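HTH-type transcriptional regulator mcbR (Escherichia coli UMEA 3718-1, PDB 4P9F) represses expression of McbA by binding to its promoter region, which prevents colanic acid overproduction and mucoidy, and is important for biofilm formation. Local coordinates at residues Q124-N129 against P158-L163; L131-I136 against E200-N205; R74-I79 against V154-G159. All coordinates share one frame; numbering follows the deposited sequence.

Contact 1 of 3, residues Q124-N129 against P158-L163; sequences QIINVN and PGLHYL
I126 meets L160 and L163 with two different branches, divided by its first torsion. With chi1 at -66°, CG2 stands anti to the backbone N while CG1 lies beside that N, anti to the carbonyl carbon; the second torsion is extended (174°) and carries CD1 well out from the helix. In L163, chi1 of -61° followed by an extended second torsion carries CD1 toward CD1 of I126. Two methyl-to-methyl contacts follow. CG2 of I126 lies 3.8 Å from CD2 of L160, the two side chains passing each other in opposite directions, and CD1 of I126 lies 3.7 Å from CD1 of L163, which it meets at a slant.

I126 is the one residue of 124-129 that reaches the other segment. No hydrogen bond spans the two, and 113 Å² is buried between them. The backbones stay well separated, 8.9 Å from CA of I126 to CA of L160. On helix 191-210, L209 touches both leucines and I208 touches L163. This is aliphatic packing inside the FCD domain, the all-helical bundle of FadR-type GntR regulators, in which helix 122-138 is packed against the turn at 158-160 and helix 161-166.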
loop_
_atom_site.group_PDB
_atom_site.type_symbol
_atom_site.label_atom_id
_atom_site.label_comp_id
_atom_site.label_asym_id
_atom_site.label_seq_id
_atom_site.Cartn_x
_atom_site.Cartn_y
_atom_site.Cartn_z
ATOM N N GLN A 124 24.444 -5.476 4.044
ATOM C CA GLN A 124 24.095 -6.860 3.764
ATOM C C GLN A 124 23.157 -7.436 4.820
ATOM O O GLN A 124 22.248 -8.192 4.496
ATOM C CB GLN A 124 25.372 -7.694 3.668
ATOM C CG GLN A 124 25.865 -7.846 2.250
ATOM C CD GLN A 124 24.888 -8.631 1.384
ATOM O OE1 GLN A 124 24.000 -8.059 0.730
ATOM N NE2 GLN A 124 25.056 -9.954 1.368
ATOM N N ILE A 125 23.359 -7.063 6.078
ATOM C CA ILE A 125 22.429 -7.433 7.145
ATOM C C ILE A 125 21.017 -6.921 6.833
ATOM O O ILE A 125 20.015 -7.641 6.922
ATOM C CB ILE A 125 22.864 -6.853 8.507
ATOM C CG1 ILE A 125 24.172 -7.493 8.981
ATOM C CG2 ILE A 125 21.741 -7.022 9.555
ATOM C CD1 ILE A 125 24.684 -6.908 10.263
ATOM N N ILE A 126 20.947 -5.649 6.480
ATOM C CA ILE A 126 19.668 -5.051 6.159
ATOM C C ILE A 126 19.062 -5.716 4.924
ATOM O O ILE A 126 17.899 -6.120 4.935
ATOM C CB ILE A 126 19.828 -3.544 5.943
ATOM C CG1 ILE A 126 20.228 -2.892 7.276
ATOM C CG2 ILE A 126 18.539 -2.939 5.433
ATOM C CD1 ILE A 126 20.555 -1.412 7.179
ATOM N N ASN A 127 19.876 -5.881 3.887
ATOM C CA ASN A 127 19.392 -6.433 2.631
ATOM C C ASN A 127 18.946 -7.886 2.736
ATOM O O ASN A 127 17.882 -8.255 2.223
ATOM C CB ASN A 127 20.454 -6.297 1.541
ATOM C CG ASN A 127 19.920 -6.710 0.177
ATOM O OD1 ASN A 127 18.865 -6.232 -0.259
ATOM N ND2 ASN A 127 20.649 -7.577 -0.511
ATOM N N VAL A 128 19.750 -8.709 3.400
ATOM C CA VAL A 128 19.395 -10.115 3.545
ATOM C C VAL A 128 18.122 -10.266 4.409
ATOM O O VAL A 128 17.281 -11.113 4.108
ATOM C CB VAL A 128 20.568 -10.947 4.135
ATOM C CG1 VAL A 128 20.136 -12.379 4.378
ATOM C CG2 VAL A 128 21.752 -10.941 3.167
ATOM N N ASN A 129 17.961 -9.446 5.452
ATOM C CA ASN A 129 16.717 -9.477 6.241
ATOM C C ASN A 129 15.490 -9.243 5.350
ATOM O O ASN A 129 14.494 -9.972 5.423
ATOM C CB ASN A 129 16.769 -8.440 7.371
ATOM C CG ASN A 129 15.390 -8.080 7.915
ATOM O OD1 ASN A 129 14.875 -7.005 7.647
ATOM N ND2 ASN A 129 14.783 -8.984 8.658
ATOM N N PRO A 158 14.248 5.678 4.763
ATOM C CA PRO A 158 15.191 6.718 5.224
ATOM C C PRO A 158 15.421 6.663 6.742
ATOM O O PRO A 158 16.480 7.069 7.232
ATOM C CB PRO A 158 14.508 8.031 4.816
ATOM C CG PRO A 158 13.611 7.649 3.652
ATOM C CD PRO A 158 13.119 6.251 4.005
ATOM N N GLY A 159 14.455 6.114 7.466
ATOM C CA GLY A 159 14.594 5.959 8.901
ATOM C C GLY A 159 15.695 4.962 9.257
ATOM O O GLY A 159 16.147 4.927 10.398
ATOM N N LEU A 160 16.149 4.178 8.274
ATOM C CA LEU A 160 17.185 3.154 8.491
ATOM C C LEU A 160 18.603 3.711 8.305
ATOM O O LEU A 160 19.596 3.059 8.639
ATOM C CB LEU A 160 16.982 1.957 7.542
ATOM C CG LEU A 160 16.048 0.837 8.008
ATOM C CD1 LEU A 160 14.607 1.304 8.073
ATOM C CD2 LEU A 160 16.206 -0.387 7.117
ATOM N N HIS A 161 18.693 4.931 7.790
ATOM C CA HIS A 161 19.998 5.531 7.525
ATOM C C HIS A 161 20.806 5.658 8.814
ATOM O O HIS A 161 22.034 5.587 8.797
ATOM C CB HIS A 161 19.830 6.896 6.876
ATOM C CG HIS A 161 21.115 7.505 6.413
ATOM N ND1 HIS A 161 21.773 7.080 5.279
ATOM C CD2 HIS A 161 21.861 8.513 6.927
ATOM C CE1 HIS A 161 22.863 7.809 5.108
ATOM N NE2 HIS A 161 22.939 8.680 6.095
ATOM N N TYR A 162 20.095 5.812 9.924
ATOM C CA TYR A 162 20.686 5.893 11.255
ATOM C C TYR A 162 21.547 4.674 11.608
ATOM O O TYR A 162 22.565 4.793 12.295
ATOM C CB TYR A 162 19.558 6.051 12.274
ATOM C CG TYR A 162 19.940 5.812 13.719
ATOM C CD1 TYR A 162 20.615 6.790 14.450
ATOM C CD2 TYR A 162 19.610 4.625 14.358
ATOM C CE1 TYR A 162 20.942 6.591 15.766
ATOM C CE2 TYR A 162 19.939 4.415 15.684
ATOM C CZ TYR A 162 20.608 5.398 16.381
ATOM O OH TYR A 162 20.937 5.181 17.695
ATOM N N LEU A 163 21.152 3.508 11.107
ATOM C CA LEU A 163 21.855 2.256 11.394
ATOM C C LEU A 163 23.328 2.252 10.975
ATOM O O LEU A 163 24.182 1.703 11.683
ATOM C CB LEU A 163 21.142 1.084 10.710
ATOM C CG LEU A 163 19.693 0.857 11.153
ATOM C CD1 LEU A 163 19.038 -0.287 10.378
ATOM C CD2 LEU A 163 19.646 0.599 12.653
#

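Contact 2 of 3, residues L131-I136 against E200-N205; sequences LFRLAI and EIMQQN
R133 meets three residues of the facing helix with its guanidinium group, each from a different direction. CG2 of I201 lies over one face of the group, 3.8 Å from NH2 of R133 and 4.2 Å from CZ. At the edge, near the guanidinium plane, ND2 of N205 comes within 3.3 Å of NH2 of R133; both atoms are donors, so this is a close approach and not a hydrogen bond, and the amide is turned 30° from the guanidinium. CG of M202, a selenomethionine, touches NH1 of R133 at 3.6 Å from an oblique direction. A bend at the third torsion of R133 (-119°) sets the orientation in which the flat end meets all three.

The next shell supplies the polar partners. NH1 of R133 forms a salt bridge with E87 and also lies near NH1 of R83, a concentration of positive charge that E87 would probably offset in part. ND2 of N205 is hydrogen-bonded to the hydroxyl of Y179, and W153 packs against R133. With an alanine in place of R133, E87 would probably lose this salt-bridge partner and a gap would open beside CG2 of I201.

The long side chain spans a wide separation: the segment axes come no closer than 14.0 Å, with their directions 151° from parallel. Nearly antiparallel helices 122-138 and 191-210, bridged by a buried arginine and not by direct backbone packing, place a polar cluster in the interior of the FCD-domain bundle, the part that in other FCD regulators holds the effector or metal pocket, though no such site is established here.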
loop_
_atom_site.group_PDB
_atom_site.type_symbol
_atom_site.label_atom_id
_atom_site.label_comp_id
_atom_site.label_asym_id
_atom_site.label_seq_id
_atom_site.Cartn_x
_atom_site.Cartn_y
_atom_site.Cartn_z
ATOM N N LEU A 131 15.385 -9.670 1.979
ATOM C CA LEU A 131 15.270 -10.770 1.027
ATOM C C LEU A 131 14.646 -11.998 1.685
ATOM O O LEU A 131 13.856 -12.718 1.080
ATOM C CB LEU A 131 16.653 -11.118 0.478
ATOM C CG LEU A 131 17.230 -10.176 -0.578
ATOM C CD1 LEU A 131 18.592 -10.668 -1.032
ATOM C CD2 LEU A 131 16.282 -10.000 -1.760
ATOM N N PHE A 132 15.024 -12.235 2.932
ATOM C CA PHE A 132 14.508 -13.354 3.704
ATOM C C PHE A 132 12.996 -13.211 3.907
ATOM O O PHE A 132 12.223 -14.121 3.596
ATOM C CB PHE A 132 15.245 -13.431 5.048
ATOM C CG PHE A 132 14.742 -14.511 5.982
ATOM C CD1 PHE A 132 15.146 -15.834 5.822
ATOM C CD2 PHE A 132 13.893 -14.194 7.033
ATOM C CE1 PHE A 132 14.695 -16.831 6.682
ATOM C CE2 PHE A 132 13.439 -15.187 7.913
ATOM C CZ PHE A 132 13.838 -16.507 7.733
ATOM N N ARG A 133 12.566 -12.063 4.416
ATOM C CA ARG A 133 11.144 -11.903 4.690
ATOM C C ARG A 133 10.325 -11.874 3.395
ATOM O O ARG A 133 9.242 -12.447 3.321
ATOM C CB ARG A 133 10.864 -10.635 5.504
ATOM C CG ARG A 133 11.049 -10.802 7.024
ATOM C CD ARG A 133 10.531 -9.555 7.753
ATOM N NE ARG A 133 11.531 -8.843 8.527
ATOM C CZ ARG A 133 11.286 -7.701 9.154
ATOM N NH1 ARG A 133 10.076 -7.165 9.083
ATOM N NH2 ARG A 133 12.243 -7.095 9.847
ATOM N N LEU A 134 10.863 -11.242 2.359
ATOM C CA LEU A 134 10.145 -11.158 1.096
ATOM C C LEU A 134 9.992 -12.528 0.440
ATOM O O LEU A 134 8.954 -12.817 -0.143
ATOM C CB LEU A 134 10.853 -10.198 0.147
ATOM C CG LEU A 134 9.985 -9.646 -0.980
ATOM C CD1 LEU A 134 8.717 -9.045 -0.424
ATOM C CD2 LEU A 134 10.761 -8.625 -1.778
ATOM N N ALA A 135 11.015 -13.372 0.560
ATOM C CA ALA A 135 10.945 -14.731 0.059
ATOM C C ALA A 135 9.808 -15.482 0.740
ATOM O O ALA A 135 9.102 -16.278 0.110
ATOM C CB ALA A 135 12.276 -15.463 0.274
ATOM N N ILE A 136 9.637 -15.239 2.031
ATOM C CA ILE A 136 8.524 -15.830 2.753
ATOM C C ILE A 136 7.207 -15.290 2.207
ATOM O O ILE A 136 6.325 -16.060 1.809
ATOM C CB ILE A 136 8.604 -15.536 4.272
ATOM C CG1 ILE A 136 9.852 -16.194 4.884
ATOM C CG2 ILE A 136 7.353 -16.039 4.980
ATOM C CD1 ILE A 136 10.154 -15.717 6.309
ATOM N N GLU A 200 8.069 -10.552 17.119
ATOM C CA GLU A 200 9.252 -10.359 17.956
ATOM C C GLU A 200 10.393 -9.737 17.143
ATOM O O GLU A 200 11.105 -8.848 17.622
ATOM C CB GLU A 200 9.701 -11.702 18.567
ATOM C CG GLU A 200 8.826 -12.253 19.715
ATOM C CD GLU A 200 9.187 -11.702 21.094
ATOM O OE1 GLU A 200 10.346 -11.885 21.520
ATOM O OE2 GLU A 200 8.312 -11.124 21.773
ATOM N N ILE A 201 10.570 -10.215 15.913
ATOM C CA ILE A 201 11.600 -9.678 15.014
ATOM C C ILE A 201 11.371 -8.196 14.773
ATOM O O ILE A 201 12.294 -7.377 14.870
ATOM C CB ILE A 201 11.623 -10.439 13.663
ATOM C CG1 ILE A 201 12.182 -11.857 13.878
ATOM C CG2 ILE A 201 12.470 -9.692 12.614
ATOM C CD1 ILE A 201 12.074 -12.745 12.675
HETATM N N MSE A 202 10.132 -7.852 14.467
HETATM C CA MSE A 202 9.792 -6.477 14.180
HETATM C C MSE A 202 9.963 -5.609 15.413
HETATM O O MSE A 202 10.542 -4.531 15.328
HETATM C CB MSE A 202 8.364 -6.380 13.631
HETATM C CG MSE A 202 8.211 -6.990 12.215
HETATM SE SE MSE A 202 6.438 -6.643 11.403
HETATM C CE MSE A 202 5.319 -7.795 12.493
ATOM N N GLN A 203 9.505 -6.093 16.564
ATOM C CA GLN A 203 9.629 -5.328 17.808
ATOM C C GLN A 203 11.084 -4.993 18.137
ATOM O O GLN A 203 11.410 -3.836 18.441
ATOM C CB GLN A 203 9.007 -6.085 18.985
ATOM C CG GLN A 203 7.512 -5.960 19.067
ATOM C CD GLN A 203 6.927 -6.750 20.216
ATOM O OE1 GLN A 203 7.633 -7.115 21.162
ATOM N NE2 GLN A 203 5.632 -7.026 20.137
ATOM N N GLN A 204 11.962 -5.988 18.048
ATOM C CA GLN A 204 13.365 -5.754 18.381
ATOM C C GLN A 204 14.053 -4.838 17.346
ATOM O O GLN A 204 14.894 -4.015 17.715
ATOM C CB GLN A 204 14.122 -7.085 18.519
ATOM C CG GLN A 204 14.334 -7.859 17.212
ATOM C CD GLN A 204 15.072 -9.190 17.401
ATOM O OE1 GLN A 204 15.209 -9.688 18.520
ATOM N NE2 GLN A 204 15.558 -9.759 16.299
ATOM N N ASN A 205 13.678 -4.944 16.069
ATOM C CA ASN A 205 14.320 -4.126 15.035
ATOM C C ASN A 205 13.863 -2.663 15.119
ATOM O O ASN A 205 14.659 -1.728 14.964
ATOM C CB ASN A 205 14.059 -4.704 13.623
ATOM C CG ASN A 205 14.795 -6.030 13.384
ATOM O OD1 ASN A 205 15.667 -6.412 14.158
ATOM N ND2 ASN A 205 14.468 -6.710 12.291
#

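Contact 3 of 3, residues R74-I79 against V154-G159; sequences RQLDEI and VRMGPG
L76 and I79 pack against M156, a selenomethionine, at oblique angles, whereas I79 and R155 cross at about a right angle. L76 has CG anti to its backbone N (chi1 -178°), and this brings CD1 within 3.6 Å of CE of M156 although the leucine's first bond does not aim straight at the other segment. The first bond of M156 does aim toward helix 73-95, which puts its CB 3.8 Å from CG2 of I79 and 4.0 Å from CD1 of L76. CG of M156 then takes the crowded position between its backbone N and carbonyl carbon (chi1 69°), and with a bend at the third torsion this lays CE against CD1 of L76.

The other branch of I79 reaches the start of the R155 side chain and the backbone of M156. Its CD1 rests 3.7 Å from CB of R155 and equally close to N of M156, so one isoleucine covers two successive residues of helix 143-156. R155 thus contributes the root of its side chain here, while bends at its second and third torsions lead the guanidinium away to a salt bridge with E147 of the second subunit. The contact is apolar, without a hydrogen bond across it, and buries 206 Å² in all; CA of L76 and CA of M156 are 6.1 Å apart, which marks a close passage of the two backbones.

L209 of helix 191-210 touches both L76 and M156, and helix 6-19 packs on V154. P158 lies against V68, just past strand 65-67, while I144 of the second subunit covers I79 and R155, placing this junction of helices 73-95 and 143-156 at the dimer interface.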
loop_
_atom_site.group_PDB
_atom_site.type_symbol
_atom_site.label_atom_id
_atom_site.label_comp_id
_atom_site.label_asym_id
_atom_site.label_seq_id
_atom_site.Cartn_x
_atom_site.Cartn_y
_atom_site.Cartn_z
ATOM N N ARG A 74 6.606 9.797 14.510
ATOM C CA ARG A 74 5.187 9.734 14.219
ATOM C C ARG A 74 4.920 8.987 12.909
ATOM O O ARG A 74 4.036 8.125 12.843
ATOM C CB ARG A 74 4.612 11.152 14.164
ATOM C CG ARG A 74 3.224 11.219 13.586
ATOM C CD ARG A 74 2.192 10.879 14.640
ATOM N NE ARG A 74 1.946 12.002 15.536
ATOM C CZ ARG A 74 0.905 12.821 15.433
ATOM N NH1 ARG A 74 0.008 12.638 14.473
ATOM N NH2 ARG A 74 0.759 13.820 16.295
ATOM N N GLN A 75 5.697 9.296 11.874
ATOM C CA GLN A 75 5.517 8.635 10.581
ATOM C C GLN A 75 5.990 7.183 10.636
ATOM O O GLN A 75 5.335 6.287 10.084
ATOM C CB GLN A 75 6.249 9.384 9.466
ATOM C CG GLN A 75 5.630 10.737 9.116
ATOM C CD GLN A 75 5.843 11.775 10.213
ATOM O OE1 GLN A 75 6.960 11.949 10.704
ATOM N NE2 GLN A 75 4.765 12.448 10.621
ATOM N N LEU A 76 7.125 6.954 11.299
ATOM C CA LEU A 76 7.636 5.596 11.475
ATOM C C LEU A 76 6.639 4.757 12.257
ATOM O O LEU A 76 6.420 3.580 11.939
ATOM C CB LEU A 76 8.979 5.594 12.207
ATOM C CG LEU A 76 9.615 4.206 12.406
ATOM C CD1 LEU A 76 9.896 3.507 11.067
ATOM C CD2 LEU A 76 10.870 4.269 13.293
ATOM N N ASP A 77 6.020 5.366 13.264
ATOM C CA ASP A 77 4.957 4.706 14.039
ATOM C C ASP A 77 3.826 4.215 13.146
ATOM O O ASP A 77 3.407 3.057 13.213
ATOM C CB ASP A 77 4.362 5.668 15.076
ATOM C CG ASP A 77 5.146 5.710 16.378
ATOM O OD1 ASP A 77 6.178 5.028 16.482
ATOM O OD2 ASP A 77 4.732 6.452 17.298
ATOM N N GLU A 78 3.304 5.122 12.331
ATOM C CA GLU A 78 2.187 4.784 11.444
ATOM C C GLU A 78 2.530 3.681 10.442
ATOM O O GLU A 78 1.754 2.733 10.246
ATOM C CB GLU A 78 1.701 6.027 10.706
ATOM C CG GLU A 78 0.574 5.705 9.733
ATOM C CD GLU A 78 0.045 6.934 9.005
ATOM O OE1 GLU A 78 0.572 8.046 9.222
ATOM O OE2 GLU A 78 -0.901 6.775 8.211
ATOM N N ILE A 79 3.683 3.815 9.796
ATOM C CA ILE A 79 4.162 2.811 8.845
ATOM C C ILE A 79 4.312 1.448 9.519
ATOM O O ILE A 79 3.945 0.417 8.945
ATOM C CB ILE A 79 5.516 3.227 8.230
ATOM C CG1 ILE A 79 5.320 4.463 7.346
ATOM C CG2 ILE A 79 6.141 2.064 7.435
ATOM C CD1 ILE A 79 6.621 5.132 6.903
ATOM N N VAL A 154 9.895 0.983 1.600
ATOM C CA VAL A 154 10.455 2.142 0.905
ATOM C C VAL A 154 10.165 3.419 1.695
ATOM O O VAL A 154 11.035 4.261 1.840
ATOM C CB VAL A 154 9.892 2.287 -0.526
ATOM C CG1 VAL A 154 10.327 3.626 -1.146
ATOM C CG2 VAL A 154 10.359 1.114 -1.426
ATOM N N ARG A 155 8.943 3.548 2.208
ATOM C CA ARG A 155 8.530 4.730 2.976
ATOM C C ARG A 155 9.318 4.844 4.298
ATOM O O ARG A 155 9.746 5.918 4.679
ATOM C CB ARG A 155 7.015 4.667 3.266
ATOM C CG ARG A 155 6.136 4.806 2.033
ATOM C CD ARG A 155 6.235 6.173 1.396
ATOM N NE ARG A 155 5.521 7.244 2.106
ATOM C CZ ARG A 155 4.207 7.456 1.966
ATOM N NH1 ARG A 155 3.486 6.640 1.208
ATOM N NH2 ARG A 155 3.611 8.460 2.581
HETATM N N MSE A 156 9.501 3.732 5.008
HETATM C CA MSE A 156 10.246 3.813 6.260
HETATM C C MSE A 156 11.752 3.827 6.035
HETATM O O MSE A 156 12.504 4.210 6.936
HETATM C CB MSE A 156 9.881 2.668 7.196
HETATM C CG MSE A 156 10.335 1.311 6.760
HETATM SE SE MSE A 156 9.764 -0.031 8.086
HETATM C CE MSE A 156 10.888 0.419 9.495
ATOM N N GLY A 157 12.172 3.430 4.833
ATOM C CA GLY A 157 13.571 3.325 4.470
ATOM C C GLY A 157 14.557 4.381 4.959
ATOM O O GLY A 157 15.612 4.021 5.476
ATOM N N PRO A 158 14.248 5.678 4.763
ATOM C CA PRO A 158 15.191 6.718 5.224
ATOM C C PRO A 158 15.421 6.663 6.742
ATOM O O PRO A 158 16.480 7.069 7.232
ATOM C CB PRO A 158 14.508 8.031 4.816
ATOM C CG PRO A 158 13.611 7.649 3.652
ATOM C CD PRO A 158 13.119 6.251 4.005
ATOM N N GLY A 159 14.455 6.114 7.466
ATOM C CA GLY A 159 14.594 5.959 8.901
ATOM C C GLY A 159 15.695 4.962 9.257
ATOM O O GLY A 159 16.147 4.927 10.398
#

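Contacts 1 and 2 both draw on helix 122-138: their centres are 12 Å apart, and they touch by packing between N129 and N205. Contacts 1 and 3 share P158 and G159, with centres 13 Å apart, so the turn that follows helix 143-156 passes from one to the other. Contacts 2 and 3 do not touch; their centres lie 16 Å apart and their nearest atoms about 7 Å, although M156 and R133 both have neighbours on helix 73-95. L209 of helix 191-210 packs in contacts 1 and 3. The helix-turn-helix at residues 31-50 belongs to none of the three, but P158 packs on P25 ahead of it.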